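Local coordinates for protein adenylyltransferase and sulfurtransferase uba4 (Chaetomium thermophilum, PDB 6YUB) that probably activates sulfur-carrier proteins by adenylylating their C-terminal glycine and passes sulfur to them for tRNA thiolation and molybdenum cofactor synthesis, at residues B[128-133]-B[152-157]. Residues are numbered along the deposited sequence; the frame is centred on the assembly and turned at random.
Sequences ILDCTD and LVSAAS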
loop_
_atom_site.group_PDB
_atom_site.type_symbol
_atom_site.label_atom_id
_atom_site.label_comp_id
_atom_site.label_asym_id
_atom_site.label_seq_id
_atom_site.Cartn_x
_atom_site.Cartn_y
_atom_site.Cartn_z
ATOM N N ILE B 128 14.076 7.680 14.809
ATOM C CA ILE B 128 12.890 8.485 15.073
ATOM C C ILE B 128 11.867 8.206 13.982
ATOM O O ILE B 128 12.197 8.240 12.795
ATOM C CB ILE B 128 13.216 9.989 15.135
ATOM C CG1 ILE B 128 14.431 10.249 16.023
ATOM C CG2 ILE B 128 12.013 10.759 15.625
ATOM C CD1 ILE B 128 14.312 9.710 17.420
ATOM N N LEU B 129 10.629 7.939 14.381
ATOM C CA LEU B 129 9.513 7.808 13.454
ATOM C C LEU B 129 8.523 8.927 13.742
ATOM O O LEU B 129 8.022 9.050 14.871
ATOM C CB LEU B 129 8.845 6.443 13.582
ATOM C CG LEU B 129 9.492 5.276 12.823
ATOM C CD1 LEU B 129 10.914 5.048 13.303
ATOM C CD2 LEU B 129 8.660 4.001 12.981
ATOM N N ASP B 130 8.258 9.756 12.739
ATOM C CA ASP B 130 7.252 10.808 12.849
ATOM C C ASP B 130 5.909 10.239 12.401
ATOM O O ASP B 130 5.694 10.006 11.206
ATOM C CB ASP B 130 7.632 12.025 12.008
ATOM C CG ASP B 130 6.427 12.881 11.647
ATOM O OD1 ASP B 130 5.731 13.356 12.573
ATOM O OD2 ASP B 130 6.163 13.059 10.439
ATOM N N CYS B 131 5.017 9.990 13.361
ATOM C CA CYS B 131 3.659 9.541 13.087
ATOM C C CYS B 131 2.618 10.585 13.488
ATOM O O CYS B 131 1.456 10.241 13.739
ATOM C CB CYS B 131 3.381 8.221 13.801
ATOM S SG CYS B 131 4.573 6.886 13.456
ATOM N N THR B 132 3.018 11.863 13.548
ATOM C CA THR B 132 2.127 12.907 14.037
ATOM C C THR B 132 1.031 13.244 13.033
ATOM O O THR B 132 -0.086 13.595 13.434
ATOM C CB THR B 132 2.927 14.177 14.355
ATOM O OG1 THR B 132 3.511 14.695 13.146
ATOM C CG2 THR B 132 4.032 13.880 15.359
ATOM N N ASP B 133 1.327 13.158 11.737
ATOM C CA ASP B 133 0.386 13.563 10.692
ATOM C C ASP B 133 0.067 15.054 10.788
ATOM O O ASP B 133 -1.014 15.501 10.394
ATOM C CB ASP B 133 -0.902 12.736 10.757
ATOM C CG ASP B 133 -1.325 12.208 9.399
ATOM O OD1 ASP B 133 -1.058 12.885 8.385
ATOM O OD2 ASP B 133 -1.924 11.112 9.347
ATOM N N LEU B 152 15.521 9.782 10.510
ATOM C CA LEU B 152 14.097 10.057 10.638
ATOM C C LEU B 152 13.314 9.299 9.578
ATOM O O LEU B 152 13.621 9.390 8.384
ATOM C CB LEU B 152 13.826 11.563 10.515
ATOM C CG LEU B 152 12.372 12.010 10.384
ATOM C CD1 LEU B 152 11.569 11.615 11.616
ATOM C CD2 LEU B 152 12.302 13.517 10.160
ATOM N N VAL B 153 12.307 8.550 10.017
ATOM C CA VAL B 153 11.343 7.920 9.120
ATOM C C VAL B 153 10.027 8.668 9.297
ATOM O O VAL B 153 9.376 8.562 10.343
ATOM C CB VAL B 153 11.183 6.423 9.409
ATOM C CG1 VAL B 153 10.289 5.769 8.366
ATOM C CG2 VAL B 153 12.550 5.741 9.456
ATOM N N SER B 154 9.635 9.433 8.285
ATOM C CA SER B 154 8.468 10.300 8.363
ATOM C C SER B 154 7.413 9.870 7.352
ATOM O O SER B 154 7.730 9.573 6.195
ATOM C CB SER B 154 8.868 11.765 8.119
ATOM O OG SER B 154 7.733 12.563 7.835
ATOM N N ALA B 155 6.161 9.840 7.799
ATOM C CA ALA B 155 5.021 9.503 6.958
ATOM C C ALA B 155 3.909 10.512 7.206
ATOM O O ALA B 155 3.913 11.235 8.204
ATOM C CB ALA B 155 4.518 8.079 7.231
ATOM N N ALA B 156 2.944 10.550 6.291
ATOM C CA ALA B 156 1.897 11.555 6.373
ATOM C C ALA B 156 0.694 11.141 5.544
ATOM O O ALA B 156 0.783 10.282 4.666
ATOM C CB ALA B 156 2.408 12.927 5.903
ATOM N N SER B 157 -0.438 11.766 5.853
ATOM C CA SER B 157 -1.629 11.729 5.015
ATOM C C SER B 157 -1.737 13.063 4.287
ATOM O O SER B 157 -1.592 14.125 4.903
ATOM C CB SER B 157 -2.888 11.481 5.846
ATOM O OG SER B 157 -2.846 10.215 6.479
HETATM O O HOH W 1 3.473 12.677 10.396
HETATM O O HOH W 2 -0.284 15.034 7.193
#
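D130 and V153, hydrogen-bonded through backbone N and O, lie on neighbouring parallel strands of the Rossmann-like ThiF domain, joined by helix 135-148 in a beta-alpha-beta crossover. The backbone bonds start with V153 N donating to I128 O (2.8 Å) and D130 N to V153 O. A155 N reaches D130 O only weakly, where strand 128-130 gives way to a loop.

Apolar side chains suit the buried start of the pair. L129 and V153 run alongside each other on one face of the sheet, with CG of L129 against CB of V153 at 4.0 Å; L129 also meets helix 208-228. I128, L152, D130 and S154 take the other face; CD1 of L152 touches CG2 of I128 and CB of D130.

D130 is a buried carboxylate met by T132 and a water. With CG anti to the backbone N (chi1 157°), the carboxylate is carried to T132 on one oxygen and S154 on the other. OD1 closes an Asx turn, receiving T132 N from above the carboxylate plane and T132 OG1 (2.7 Å) on its syn lone pair. Serine's short side chain puts S154 OG 3.1 Å from OD2, which also accepts from a water that donates to A155 O and accepts from D133 N (2.6 Å), linking the loop to strand 152-157.

D133, predicted to bind ATP, grips the far end of 152-157 with both oxygens on their syn sides, an arrangement a short carboxylate suits. An alanine here would probably leave the backbone N and hydroxyl of S157 without these acceptors and the loop freer to move beside the predicted nucleotide site. S157 N meets D133 OD1 at 2.8 Å, 27° out of the carboxylate plane, while the hydroxyl of this poorly ordered serine, its OG, donates less certainly to D133 OD2 at 3.1 Å.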